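Local coordinates for protein beta-N-acetylhexosaminidase (PDB 3RCN) that probably hydrolyses terminal non-reducing N-acetyl-D-hexosamine residues from N-acetyl-beta-D-hexosaminides, as a member of glycosyl hydrolase family 20, at residues 13-18 with 132-137; 66-71 with 87-92; 204-209 with 529-534; 225-230 with 302-307; 409-414 with 423-428. All blocks are in the same frame, centred on the assembly; numbering follows the deposited sequence.

Interaction 1: residues 13-18 with 132-137; sequences APWSFS and VEDKPR
Lys135 lies over one face of the Trp15 indole, its CD 3.6 Å from the centroid of the Trp15 five-membered ring in a CH-pi contact. Its NZ stands 4.2 Å from the centroid of the six-membered ring, a cation-pi contact. Bends at chi2, chi3 and chi4 fold the lysine onto the ring, and a long aliphatic chain ending in a charge suits such a surface. Arg137 CB meets the indole edge in plane, at CZ2. Trp15 N donates to Asp134 OD1 (3.1 Å) from above the carboxylate plane, and Trp483 NE1 also donates to that oxygen, so two N-H groups grip a buried acid. Trp483 O in turn bonds Trp15 NE1. An alanine at Trp15 would probably let the Lys135 chain swing loose and leave Trp483 O without its indole mate. Farther along, Val132 wedges between Pro14 and Phe17, with its CG1 3.5 Å from Pro14 CB. The backbones fix these positions: Ser16 N to Glu133 O (3.0 Å) and Glu133 N to Ser16 O (3.1 Å) make Ser16 and Glu133 a hydrogen-bonded antiparallel pair. This is the edge of the mixed sheet in the family 20 domain 2, where strand 16-26 lies outermost against strand 125-134.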
# COMPACT_ATOMS: atom_id res chain seq x y z
N ALA A 13 11.09 13.40 -20.61
CA ALA A 13 12.28 13.57 -21.44
C ALA A 13 13.15 14.70 -20.92
O ALA A 13 12.66 15.79 -20.67
CB ALA A 13 11.86 13.86 -22.88
N PRO A 14 14.47 14.44 -20.77
CA PRO A 14 15.43 15.45 -20.29
C PRO A 14 15.63 16.54 -21.34
O PRO A 14 15.25 16.36 -22.49
CB PRO A 14 16.73 14.65 -20.13
CG PRO A 14 16.38 13.22 -20.39
CD PRO A 14 15.13 13.20 -21.19
N TRP A 15 16.22 17.66 -20.95
CA TRP A 15 16.38 18.76 -21.89
C TRP A 15 17.42 18.49 -22.98
O TRP A 15 17.16 18.77 -24.15
CB TRP A 15 16.61 20.08 -21.17
CG TRP A 15 15.32 20.68 -20.70
CD1 TRP A 15 14.42 20.13 -19.83
CD2 TRP A 15 14.76 21.95 -21.10
NE1 TRP A 15 13.35 20.97 -19.66
CE2 TRP A 15 13.54 22.10 -20.42
CE3 TRP A 15 15.19 22.97 -21.95
CZ2 TRP A 15 12.73 23.22 -20.57
CZ3 TRP A 15 14.39 24.09 -22.09
CH2 TRP A 15 13.18 24.20 -21.41
N SER A 16 18.57 17.93 -22.61
CA SER A 16 19.53 17.45 -23.61
C SER A 16 20.07 16.05 -23.30
O SER A 16 20.37 15.72 -22.15
CB SER A 16 20.69 18.44 -23.81
OG SER A 16 21.56 18.44 -22.69
N PHE A 17 20.19 15.23 -24.33
CA PHE A 17 20.63 13.84 -24.16
C PHE A 17 21.57 13.40 -25.29
O PHE A 17 21.27 13.61 -26.46
CB PHE A 17 19.41 12.92 -24.11
CG PHE A 17 19.75 11.45 -24.05
CD1 PHE A 17 19.91 10.71 -25.22
CD2 PHE A 17 19.88 10.79 -22.84
CE1 PHE A 17 20.21 9.34 -25.18
CE2 PHE A 17 20.18 9.43 -22.79
CZ PHE A 17 20.35 8.71 -23.97
N SER A 18 22.70 12.80 -24.93
CA SER A 18 23.61 12.20 -25.91
C SER A 18 24.12 10.84 -25.44
O SER A 18 24.57 10.69 -24.31
CB SER A 18 24.80 13.12 -26.17
OG SER A 18 25.85 12.40 -26.82
N VAL A 132 23.74 13.55 -19.88
CA VAL A 132 22.44 14.21 -19.78
C VAL A 132 22.54 15.55 -19.07
O VAL A 132 23.22 15.67 -18.05
CB VAL A 132 21.42 13.34 -19.03
CG1 VAL A 132 20.03 13.98 -19.09
CG2 VAL A 132 21.39 11.94 -19.60
N GLU A 133 21.85 16.55 -19.59
CA GLU A 133 21.72 17.83 -18.92
C GLU A 133 20.25 18.20 -18.80
O GLU A 133 19.53 18.21 -19.80
CB GLU A 133 22.50 18.92 -19.65
CG GLU A 133 24.00 18.82 -19.47
CD GLU A 133 24.78 19.75 -20.38
OE1 GLU A 133 24.19 20.76 -20.83
OE2 GLU A 133 25.97 19.47 -20.64
N ASP A 134 19.82 18.50 -17.58
CA ASP A 134 18.39 18.56 -17.29
C ASP A 134 18.00 19.63 -16.27
O ASP A 134 18.71 19.85 -15.28
CB ASP A 134 17.94 17.19 -16.79
CG ASP A 134 16.53 16.85 -17.23
OD1 ASP A 134 15.88 17.72 -17.85
OD2 ASP A 134 16.09 15.72 -16.95
N LYS A 135 16.88 20.30 -16.52
CA LYS A 135 16.25 21.22 -15.58
C LYS A 135 14.73 21.18 -15.75
O LYS A 135 14.24 20.74 -16.78
CB LYS A 135 16.80 22.64 -15.75
CG LYS A 135 16.05 23.50 -16.77
CD LYS A 135 16.37 23.13 -18.21
CE LYS A 135 17.05 24.29 -18.94
NZ LYS A 135 16.29 25.58 -18.76
N PRO A 136 13.98 21.60 -14.71
CA PRO A 136 12.53 21.73 -14.87
C PRO A 136 12.10 22.96 -15.68
O PRO A 136 12.68 24.03 -15.52
CB PRO A 136 12.03 21.86 -13.42
CG PRO A 136 13.17 22.46 -12.69
CD PRO A 136 14.43 21.93 -13.35
N ARG A 137 11.07 22.80 -16.52
CA ARG A 137 10.46 23.91 -17.22
C ARG A 137 9.65 24.75 -16.24
O ARG A 137 9.82 25.96 -16.20
CB ARG A 137 9.54 23.42 -18.33
CG ARG A 137 8.67 24.50 -18.94
CD ARG A 137 7.71 23.93 -19.97
NE ARG A 137 7.00 24.98 -20.68
CZ ARG A 137 5.87 24.81 -21.37
NH1 ARG A 137 5.31 23.61 -21.45
NH2 ARG A 137 5.30 25.84 -21.97

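Interaction 2: residues 66-71 with 87-92; sequences GIRLLL and AVVISA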
# COMPACT_ATOMS: atom_id res chain seq x y z
N GLY A 66 31.98 4.95 -7.20
CA GLY A 66 31.30 4.45 -8.38
C GLY A 66 30.17 5.34 -8.82
O GLY A 66 30.06 5.66 -10.01
N ILE A 67 29.33 5.72 -7.87
CA ILE A 67 28.28 6.70 -8.08
C ILE A 67 28.61 7.95 -7.27
O ILE A 67 28.57 7.92 -6.04
CB ILE A 67 26.92 6.15 -7.61
CG1 ILE A 67 26.58 4.87 -8.35
CG2 ILE A 67 25.82 7.18 -7.79
CD1 ILE A 67 25.39 4.15 -7.78
N ARG A 68 28.95 9.04 -7.95
CA ARG A 68 29.30 10.31 -7.30
C ARG A 68 28.21 11.35 -7.49
O ARG A 68 27.76 11.59 -8.61
CB ARG A 68 30.59 10.87 -7.89
CG ARG A 68 31.68 9.85 -8.00
CD ARG A 68 32.86 10.33 -8.82
NE ARG A 68 33.81 9.23 -8.94
CZ ARG A 68 34.70 9.09 -9.91
NH1 ARG A 68 34.79 10.01 -10.87
NH2 ARG A 68 35.50 8.04 -9.91
N LEU A 69 27.77 11.96 -6.39
CA LEU A 69 26.85 13.09 -6.44
C LEU A 69 27.62 14.36 -6.08
O LEU A 69 27.98 14.57 -4.92
CB LEU A 69 25.68 12.88 -5.49
CG LEU A 69 25.06 11.48 -5.53
CD1 LEU A 69 23.97 11.36 -4.48
CD2 LEU A 69 24.53 11.15 -6.92
N LEU A 70 27.85 15.21 -7.07
CA LEU A 70 28.71 16.39 -6.91
C LEU A 70 27.96 17.71 -7.02
O LEU A 70 27.14 17.91 -7.91
CB LEU A 70 29.84 16.35 -7.93
CG LEU A 70 30.67 15.07 -7.85
CD1 LEU A 70 31.58 14.98 -9.05
CD2 LEU A 70 31.45 15.03 -6.55
N LEU A 71 28.27 18.62 -6.10
CA LEU A 71 27.68 19.96 -6.11
C LEU A 71 28.32 20.84 -7.17
O LEU A 71 29.55 20.99 -7.21
CB LEU A 71 27.83 20.64 -4.76
CG LEU A 71 27.02 21.93 -4.66
CD1 LEU A 71 25.68 21.64 -3.99
CD2 LEU A 71 27.78 23.00 -3.91
N ALA A 87 32.95 6.01 -14.23
CA ALA A 87 32.01 6.08 -13.10
C ALA A 87 30.69 6.78 -13.47
O ALA A 87 30.56 7.37 -14.54
CB ALA A 87 32.65 6.75 -11.89
N VAL A 88 29.71 6.69 -12.57
CA VAL A 88 28.47 7.43 -12.73
C VAL A 88 28.55 8.75 -11.96
O VAL A 88 28.59 8.76 -10.74
CB VAL A 88 27.29 6.61 -12.19
CG1 VAL A 88 26.02 7.46 -12.10
CG2 VAL A 88 27.08 5.39 -13.08
N VAL A 89 28.57 9.87 -12.68
CA VAL A 89 28.74 11.17 -12.04
C VAL A 89 27.52 12.08 -12.21
O VAL A 89 27.18 12.48 -13.32
CB VAL A 89 29.98 11.89 -12.58
CG1 VAL A 89 30.09 13.28 -11.97
CG2 VAL A 89 31.22 11.09 -12.27
N ILE A 90 26.87 12.41 -11.10
CA ILE A 90 25.70 13.29 -11.12
C ILE A 90 26.05 14.61 -10.48
O ILE A 90 26.31 14.66 -9.28
CB ILE A 90 24.51 12.67 -10.36
CG1 ILE A 90 24.04 11.39 -11.05
CG2 ILE A 90 23.36 13.65 -10.28
CD1 ILE A 90 23.03 10.62 -10.22
N SER A 91 26.08 15.67 -11.29
CA SER A 91 26.29 17.05 -10.81
C SER A 91 24.95 17.76 -10.61
O SER A 91 24.07 17.69 -11.46
CB SER A 91 27.10 17.86 -11.83
OG SER A 91 28.30 17.21 -12.20
N ALA A 92 24.80 18.48 -9.50
CA ALA A 92 23.58 19.26 -9.30
C ALA A 92 23.83 20.56 -8.52
O ALA A 92 24.85 20.70 -7.85
CB ALA A 92 22.50 18.40 -8.61
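Leu70 N donates to Ile90 O at 2.7 Å, one of five backbone bonds zipping parallel strands 67-71 and 88-92 together. Arg68 and Leu70 each use both N-H and C=O across the contact: Arg68 N reaches Val88 O (2.8 Å), and Ile90 N returns to Arg68 O (2.8 Å). Gly66 O and Leu70 O take the N-H groups of Val88 and Ala92. On one face of the sheet Leu69 and Ile90 lie side by side, pointing the same way, CD2 of the leucine 3.7 Å from CD1 of the isoleucine; helices 39-53 and 95-109 pack on this face, which suits branched apolar residues. On the other, Leu70 CD1 meets Val89 CG1 at 3.7 Å. The Arg68 chain runs extended from CG to NE, and its guanidinium carries Ala87 CB over the centre of one face, 3.6 Å above the plane. Backbone polar groups thus set the register of two largely apolar faces, the one away from the helices also taking an arginine packed on Ala87 and Val89.

Interaction 3: residues 204-209 with 529-534; sequences LGSWRA and EGWKRD. With SO4 (sulfate ion), chain G.
Near the presumed active site, Arg208 lies over the Trp531 indole where the 3-10 segment 207-209 meets strand 531-532, its side chain about 10 Å from that of Glu316, the predicted proton donor. Arg208 CD sits over the Trp531 six-membered ring, 3.5 Å from its centroid, a CH-pi contact. The guanidinium makes a cation-pi contact with the same indole: CZ is 4.8 Å from the centroid of the five-membered ring, and the planes lie 24° apart. Trp207 CZ2 lies over the centre of one guanidinium face, and NE bonds a glycerol probably left from crystallisation. An arginine fits here because its methylenes pack on a ring while its N-H groups stay available to polar partners. The Arg208 backbone is held by an ST turn, in which Ser206 OG accepts from Arg208 N at 3.2 Å. That oxygen reaches the turn because it stands anti to its own backbone N (chi1 175°). An alanine at Ser206 would probably leave Arg208 N without this acceptor and the turn freer to shift. Ser206 N donates to Glu529 O at 2.8 Å. Gly205 has positive phi, and a CB there would collide with the same Glu529 O. A water accepts from Glu529 N and donates to Leu204 O, while Ala209 CB rests 3.5 Å from Glu529 OE1. Lys532 NZ, with no part here, bonds O1 of a sulfate probably from crystallisation.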
# COMPACT_ATOMS: atom_id res chain seq x y z
N LEU A 204 -23.74 6.32 -5.12
CA LEU A 204 -23.19 5.40 -6.08
C LEU A 204 -23.33 6.00 -7.47
O LEU A 204 -24.43 6.08 -8.01
CB LEU A 204 -23.95 4.07 -6.00
CG LEU A 204 -23.51 3.01 -6.99
CD1 LEU A 204 -22.01 2.75 -6.81
CD2 LEU A 204 -24.34 1.75 -6.84
N GLY A 205 -22.21 6.42 -8.07
CA GLY A 205 -22.26 7.14 -9.32
C GLY A 205 -22.54 8.62 -9.08
O GLY A 205 -22.38 9.10 -7.96
N SER A 206 -22.93 9.34 -10.13
CA SER A 206 -23.31 10.74 -10.02
C SER A 206 -24.41 10.90 -8.97
O SER A 206 -25.29 10.05 -8.89
CB SER A 206 -23.82 11.26 -11.37
OG SER A 206 -24.30 12.59 -11.26
N TRP A 207 -24.36 11.97 -8.18
CA TRP A 207 -25.43 12.24 -7.20
C TRP A 207 -26.78 12.38 -7.90
O TRP A 207 -27.84 12.21 -7.29
CB TRP A 207 -25.13 13.47 -6.32
CG TRP A 207 -25.07 14.76 -7.09
CD1 TRP A 207 -23.96 15.34 -7.62
CD2 TRP A 207 -26.17 15.61 -7.43
NE1 TRP A 207 -24.29 16.50 -8.27
CE2 TRP A 207 -25.64 16.69 -8.17
CE3 TRP A 207 -27.54 15.57 -7.17
CZ2 TRP A 207 -26.45 17.73 -8.66
CZ3 TRP A 207 -28.34 16.59 -7.66
CH2 TRP A 207 -27.79 17.66 -8.39
N ARG A 208 -26.74 12.66 -9.20
CA ARG A 208 -27.95 12.85 -9.99
C ARG A 208 -28.76 11.57 -10.18
O ARG A 208 -29.92 11.63 -10.59
CB ARG A 208 -27.62 13.49 -11.33
CG ARG A 208 -27.20 14.94 -11.20
CD ARG A 208 -26.58 15.49 -12.46
NE ARG A 208 -25.88 16.74 -12.17
CZ ARG A 208 -26.48 17.91 -11.98
NH1 ARG A 208 -25.76 18.99 -11.72
NH2 ARG A 208 -27.81 18.00 -12.06
N ALA A 209 -28.16 10.42 -9.90
CA ALA A 209 -28.87 9.16 -10.03
C ALA A 209 -29.56 8.79 -8.72
O ALA A 209 -30.34 7.85 -8.66
CB ALA A 209 -27.90 8.05 -10.46
N GLU A 529 -24.09 4.91 -12.89
CA GLU A 529 -24.37 6.09 -13.70
C GLU A 529 -23.39 7.21 -13.47
O GLU A 529 -23.14 7.61 -12.33
CB GLU A 529 -25.77 6.59 -13.38
CG GLU A 529 -26.77 6.43 -14.51
CD GLU A 529 -28.19 6.63 -14.06
OE1 GLU A 529 -28.62 7.80 -13.92
OE2 GLU A 529 -28.89 5.61 -13.82
N GLY A 530 -22.82 7.74 -14.55
CA GLY A 530 -21.98 8.91 -14.47
C GLY A 530 -22.74 10.14 -14.94
O GLY A 530 -23.97 10.12 -15.03
N TRP A 531 -22.02 11.22 -15.18
CA TRP A 531 -22.59 12.41 -15.81
C TRP A 531 -21.65 12.92 -16.91
O TRP A 531 -20.60 13.48 -16.62
CB TRP A 531 -22.80 13.48 -14.75
CG TRP A 531 -23.68 14.59 -15.18
CD1 TRP A 531 -23.32 15.90 -15.38
CD2 TRP A 531 -25.08 14.51 -15.48
NE1 TRP A 531 -24.41 16.63 -15.78
CE2 TRP A 531 -25.50 15.80 -15.85
CE3 TRP A 531 -26.01 13.47 -15.48
CZ2 TRP A 531 -26.82 16.08 -16.21
CZ3 TRP A 531 -27.32 13.75 -15.83
CH2 TRP A 531 -27.71 15.04 -16.19
N LYS A 532 -22.08 12.83 -18.17
CA LYS A 532 -21.18 13.10 -19.28
C LYS A 532 -21.25 14.55 -19.75
O LYS A 532 -22.31 15.01 -20.17
CB LYS A 532 -21.49 12.19 -20.47
CG LYS A 532 -21.18 10.73 -20.27
CD LYS A 532 -21.37 9.99 -21.58
CE LYS A 532 -21.23 8.47 -21.37
NZ LYS A 532 -21.42 7.69 -22.62
N ARG A 533 -20.12 15.23 -19.72
CA ARG A 533 -20.08 16.63 -20.13
C ARG A 533 -19.35 16.82 -21.46
O ARG A 533 -18.47 16.03 -21.82
CB ARG A 533 -19.45 17.50 -19.03
CG ARG A 533 -20.29 17.54 -17.78
CD ARG A 533 -19.59 18.29 -16.68
NE ARG A 533 -19.35 19.67 -17.06
CZ ARG A 533 -18.72 20.55 -16.28
NH1 ARG A 533 -18.54 21.80 -16.70
NH2 ARG A 533 -18.28 20.18 -15.09
N ASP A 534 -19.77 17.85 -22.19
CA ASP A 534 -19.17 18.24 -23.47
C ASP A 534 -18.80 19.72 -23.45
O ASP A 534 -19.66 20.59 -23.36
CB ASP A 534 -20.14 17.95 -24.62
CG ASP A 534 -19.64 18.50 -25.95
OD1 ASP A 534 -18.41 18.68 -26.10
OD2 ASP A 534 -20.48 18.75 -26.84
S SO4 G . -20.23 10.29 -25.66
O1 SO4 G . -20.95 9.11 -25.18
O2 SO4 G . -18.79 10.14 -25.47
O3 SO4 G . -20.51 10.47 -27.08
O4 SO4 G . -20.67 11.47 -24.91
O HOH W 1 -25.46 4.89 -10.19

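Interaction 4: residues 225-230 with 302-307; sequences DLREIV and VEIFPS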
# COMPACT_ATOMS: atom_id res chain seq x y z
N ASP A 225 0.86 10.53 11.67
CA ASP A 225 0.71 10.03 10.31
C ASP A 225 1.00 11.13 9.31
O ASP A 225 1.68 10.91 8.30
CB ASP A 225 -0.71 9.48 10.08
CG ASP A 225 -1.02 8.24 10.91
OD1 ASP A 225 -2.21 8.05 11.23
OD2 ASP A 225 -0.09 7.45 11.23
N LEU A 226 0.48 12.33 9.58
CA LEU A 226 0.70 13.45 8.70
C LEU A 226 2.16 13.87 8.72
O LEU A 226 2.74 14.13 7.68
CB LEU A 226 -0.20 14.62 9.08
CG LEU A 226 -1.68 14.29 8.87
CD1 LEU A 226 -2.58 15.31 9.54
CD2 LEU A 226 -1.97 14.20 7.40
N ARG A 227 2.74 13.91 9.90
CA ARG A 227 4.16 14.22 10.02
C ARG A 227 4.94 13.30 9.09
O ARG A 227 5.70 13.76 8.25
CB ARG A 227 4.63 14.04 11.45
CG ARG A 227 4.12 15.07 12.42
CD ARG A 227 5.02 15.17 13.66
NE ARG A 227 4.59 16.24 14.57
CZ ARG A 227 3.66 16.09 15.51
NH1 ARG A 227 3.07 14.91 15.69
NH2 ARG A 227 3.33 17.12 16.28
N GLU A 228 4.72 12.00 9.25
CA GLU A 228 5.36 10.99 8.42
C GLU A 228 5.20 11.29 6.92
O GLU A 228 6.17 11.28 6.16
CB GLU A 228 4.82 9.60 8.75
CG GLU A 228 5.49 8.46 7.96
CD GLU A 228 5.02 7.04 8.39
OE1 GLU A 228 4.00 6.92 9.10
OE2 GLU A 228 5.67 6.04 8.00
N ILE A 229 3.98 11.57 6.51
CA ILE A 229 3.73 11.83 5.10
C ILE A 229 4.53 13.04 4.64
O ILE A 229 5.10 13.02 3.54
CB ILE A 229 2.24 12.07 4.86
CG1 ILE A 229 1.50 10.73 4.85
CG2 ILE A 229 2.05 12.78 3.54
CD1 ILE A 229 0.01 10.86 5.06
N VAL A 230 4.57 14.08 5.49
CA VAL A 230 5.33 15.29 5.21
C VAL A 230 6.84 15.02 5.13
O VAL A 230 7.52 15.50 4.23
CB VAL A 230 5.06 16.42 6.26
CG1 VAL A 230 6.06 17.56 6.09
CG2 VAL A 230 3.63 16.96 6.14
N VAL A 302 -0.33 24.34 10.94
CA VAL A 302 0.92 25.02 10.66
C VAL A 302 2.09 24.40 11.43
O VAL A 302 3.24 24.47 11.00
CB VAL A 302 0.76 26.54 10.92
CG1 VAL A 302 1.84 27.09 11.85
CG2 VAL A 302 0.73 27.26 9.60
N GLU A 303 1.77 23.76 12.55
CA GLU A 303 2.73 22.97 13.30
C GLU A 303 3.15 21.68 12.55
O GLU A 303 4.31 21.28 12.57
CB GLU A 303 2.14 22.63 14.68
CG GLU A 303 3.13 21.98 15.64
CD GLU A 303 4.33 22.86 15.91
OE1 GLU A 303 4.16 24.10 15.95
OE2 GLU A 303 5.45 22.32 16.08
N ILE A 304 2.18 21.02 11.91
CA ILE A 304 2.41 19.79 11.16
C ILE A 304 3.07 19.99 9.78
O ILE A 304 4.04 19.30 9.45
CB ILE A 304 1.09 19.02 10.95
CG1 ILE A 304 0.36 18.81 12.29
CG2 ILE A 304 1.34 17.72 10.21
CD1 ILE A 304 1.23 18.19 13.36
N PHE A 305 2.51 20.90 8.98
CA PHE A 305 2.96 21.18 7.61
C PHE A 305 3.82 22.43 7.53
O PHE A 305 3.32 23.55 7.71
CB PHE A 305 1.75 21.38 6.68
CG PHE A 305 0.80 20.23 6.65
CD1 PHE A 305 -0.20 20.12 7.61
CD2 PHE A 305 0.91 19.25 5.68
CE1 PHE A 305 -1.08 19.04 7.58
CE2 PHE A 305 0.04 18.17 5.65
CZ PHE A 305 -0.96 18.06 6.59
N PRO A 306 5.11 22.26 7.23
CA PRO A 306 6.11 23.31 7.02
C PRO A 306 5.89 24.17 5.76
O PRO A 306 6.50 25.22 5.64
CB PRO A 306 7.42 22.53 6.91
CG PRO A 306 7.00 21.19 6.43
CD PRO A 306 5.70 20.92 7.11
N SER A 307 5.04 23.72 4.85
CA SER A 307 4.82 24.38 3.55
C SER A 307 4.55 25.91 3.59
O SER A 307 3.71 26.38 4.36
CB SER A 307 3.63 23.69 2.88
OG SER A 307 3.16 24.43 1.76
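The Arg227 guanidinium receives Ile304 CD1 on one face, 3.7 Å above its plane and offset toward the rim. The Phe305 ring has Ile304 CG2 on one face, again toward the rim, while Val230 CG2 and Leu226 CD2 approach it obliquely. This is helix packing on the outside of the TIM-barrel catalytic domain: helix 223-235 lies against the C-terminal end of helix 288-304 and the turn that follows. Ile304 serves both neighbours through its two branches, CG2 touching Leu226 CB at 3.6 Å and CD1 resting against the guanidinium face. A beta-branched residue suits that forked role. The Arg227 charge is met within its own helix, NH1 in a salt bridge to Asp224. Phe305, the first residue to leave helical geometry, turns its ring inward onto Val240 and Pro242 of barrel strand 239-243. Elsewhere on helix 223-235, Asp225 and Glu228 form salt bridges with Arg115 of the second subunit. Val230 spreads its methyls over two residues, CG2 3.6 Å from Phe305 CD2 and CG1 3.5 Å from Pro306 CD.

Interaction 5: residues 409-414 with 423-428; sequences DHRQAD and GFVTTL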
# COMPACT_ATOMS: atom_id res chain seq x y z
N ASP A 409 -10.16 13.02 -12.65
CA ASP A 409 -11.37 12.26 -12.36
C ASP A 409 -12.23 12.15 -13.62
O ASP A 409 -13.16 11.35 -13.68
CB ASP A 409 -12.15 12.86 -11.18
CG ASP A 409 -12.48 14.35 -11.37
OD1 ASP A 409 -13.65 14.73 -11.10
OD2 ASP A 409 -11.59 15.14 -11.75
N HIS A 410 -11.90 12.93 -14.65
CA HIS A 410 -12.69 12.92 -15.88
C HIS A 410 -12.35 11.75 -16.78
O HIS A 410 -11.18 11.39 -16.91
CB HIS A 410 -12.54 14.22 -16.68
CG HIS A 410 -13.13 15.42 -16.02
ND1 HIS A 410 -13.32 16.61 -16.68
CD2 HIS A 410 -13.56 15.62 -14.75
CE1 HIS A 410 -13.84 17.49 -15.84
NE2 HIS A 410 -13.99 16.91 -14.66
N ARG A 411 -13.37 11.21 -17.43
CA ARG A 411 -13.27 10.05 -18.30
C ARG A 411 -12.20 10.18 -19.38
O ARG A 411 -12.02 11.24 -19.96
CB ARG A 411 -14.62 9.80 -18.96
CG ARG A 411 -15.04 10.87 -19.94
CD ARG A 411 -16.52 11.10 -19.81
NE ARG A 411 -17.00 12.23 -20.60
CZ ARG A 411 -17.76 12.11 -21.67
NH1 ARG A 411 -18.14 10.91 -22.09
NH2 ARG A 411 -18.16 13.19 -22.32
N GLN A 412 -11.49 9.08 -19.64
CA GLN A 412 -10.33 9.07 -20.52
C GLN A 412 -10.68 8.75 -21.96
O GLN A 412 -9.82 8.77 -22.84
CB GLN A 412 -9.29 8.07 -20.00
CG GLN A 412 -8.98 8.34 -18.55
CD GLN A 412 -7.83 7.52 -18.00
OE1 GLN A 412 -6.79 7.38 -18.64
NE2 GLN A 412 -8.01 7.00 -16.79
N ALA A 413 -11.94 8.45 -22.21
CA ALA A 413 -12.38 8.20 -23.58
C ALA A 413 -13.89 8.41 -23.69
O ALA A 413 -14.60 8.39 -22.69
CB ALA A 413 -12.00 6.78 -24.00
N ASP A 414 -14.38 8.61 -24.90
CA ASP A 414 -15.81 8.68 -25.10
C ASP A 414 -16.44 7.29 -24.96
O ASP A 414 -15.76 6.27 -25.14
CB ASP A 414 -16.14 9.25 -26.48
CG ASP A 414 -15.74 8.32 -27.61
OD1 ASP A 414 -16.38 8.39 -28.68
OD2 ASP A 414 -14.80 7.52 -27.41
N GLY A 423 -17.56 14.30 -16.41
CA GLY A 423 -16.73 15.36 -16.93
C GLY A 423 -16.54 15.23 -18.43
O GLY A 423 -17.26 14.48 -19.09
N PHE A 424 -15.59 15.99 -18.95
CA PHE A 424 -15.26 16.00 -20.36
C PHE A 424 -14.37 14.82 -20.72
O PHE A 424 -13.69 14.26 -19.85
CB PHE A 424 -14.53 17.30 -20.72
CG PHE A 424 -15.17 18.53 -20.13
CD1 PHE A 424 -16.43 18.93 -20.54
CD2 PHE A 424 -14.52 19.26 -19.15
CE1 PHE A 424 -17.02 20.05 -20.00
CE2 PHE A 424 -15.11 20.38 -18.61
CZ PHE A 424 -16.36 20.78 -19.03
N VAL A 425 -14.37 14.42 -21.99
CA VAL A 425 -13.41 13.42 -22.40
C VAL A 425 -12.05 14.09 -22.34
O VAL A 425 -11.81 15.06 -23.05
CB VAL A 425 -13.64 12.96 -23.86
CG1 VAL A 425 -12.52 11.99 -24.29
CG2 VAL A 425 -15.01 12.31 -24.02
N THR A 426 -11.15 13.54 -21.54
CA THR A 426 -9.81 14.08 -21.45
C THR A 426 -8.84 12.94 -21.70
O THR A 426 -8.63 12.08 -20.83
CB THR A 426 -9.55 14.61 -20.03
OG1 THR A 426 -10.61 15.49 -19.63
CG2 THR A 426 -8.19 15.31 -19.96
N THR A 427 -8.16 12.98 -22.84
CA THR A 427 -7.44 11.79 -23.27
C THR A 427 -5.96 11.95 -23.00
O THR A 427 -5.49 13.02 -22.62
CB THR A 427 -7.65 11.54 -24.77
OG1 THR A 427 -7.04 12.60 -25.52
CG2 THR A 427 -9.13 11.48 -25.10
N LEU A 428 -5.22 10.88 -23.27
CA LEU A 428 -3.78 10.88 -23.07
C LEU A 428 -3.12 11.91 -23.99
O LEU A 428 -2.23 12.64 -23.58
CB LEU A 428 -3.21 9.49 -23.34
CG LEU A 428 -1.71 9.40 -23.09
CD1 LEU A 428 -1.38 9.72 -21.63
CD2 LEU A 428 -1.22 8.02 -23.48
O HOH W 2 -6.84 8.26 -23.31
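His410, Arg411 and Val425 carry this contact between loop 409-414 and the segment 423-428 that leaves the short strand 422-423, in the catalytic barrel domain after strand 397-400. The His410 ring takes Gly423 CA over the centre of one face, 3.6 Å from the ring centroid. Glycine suits this place, since a CB would collide with His410 CG, and the positive phi favours it too. The imidazole also lies beside Phe424, pointing the same way, with their planes at 69° and His410 CE1 3.8 Å from Phe424 CD2. Arg411 CG, between its backbone N and carbonyl carbon (chi1 67°), lies 3.7 Å from Phe424 O. Arg411 NE donates to Gly423 O at 2.7 Å, standing above the carbonyl plane. Val425 CG2 lies over the centre of the guanidinium, 3.6 Å above it, so the arginine is met by a methyl on one face and a carbonyl at its edge; its NH2 goes on to Arg533 O. The backbone of the same residue holds the loops together too, since Thr426 N gives a nearly straight bond (176°) to Arg411 O at 2.9 Å. Val425 CG1, its other branch, packs 3.9 Å from Ala413 CA. Thr427 caps helix 428-432 through OG1, which bonds Ala430 N. Beside that cap a water donates to Gln412 O and accepts from Leu428 N, each at 3.1 Å.

In the fold
Interactions 1 and 2 share one sheet of domain 2: interaction 1 pairs outermost strand 16-26 antiparallel with strand 125-134, while interaction 2 is a parallel pairing deeper in it. The backbone sets their register. Interaction 4 has no hydrogen bond across it and joins barrel helices mainly by apolar side chains, with one arginine laid on an isoleucine. Interactions 3 and 5 are loop contacts, held by arginines, aromatic rings and single backbone bonds. These touch through Arg533 O and Arg411 NH2, and each has a side chain (Arg208, His410) about 10 Å from that of Glu316, the predicted proton donor. Interaction 2 has the largest share of buried residues, none exposed; interaction 3 has several exposed.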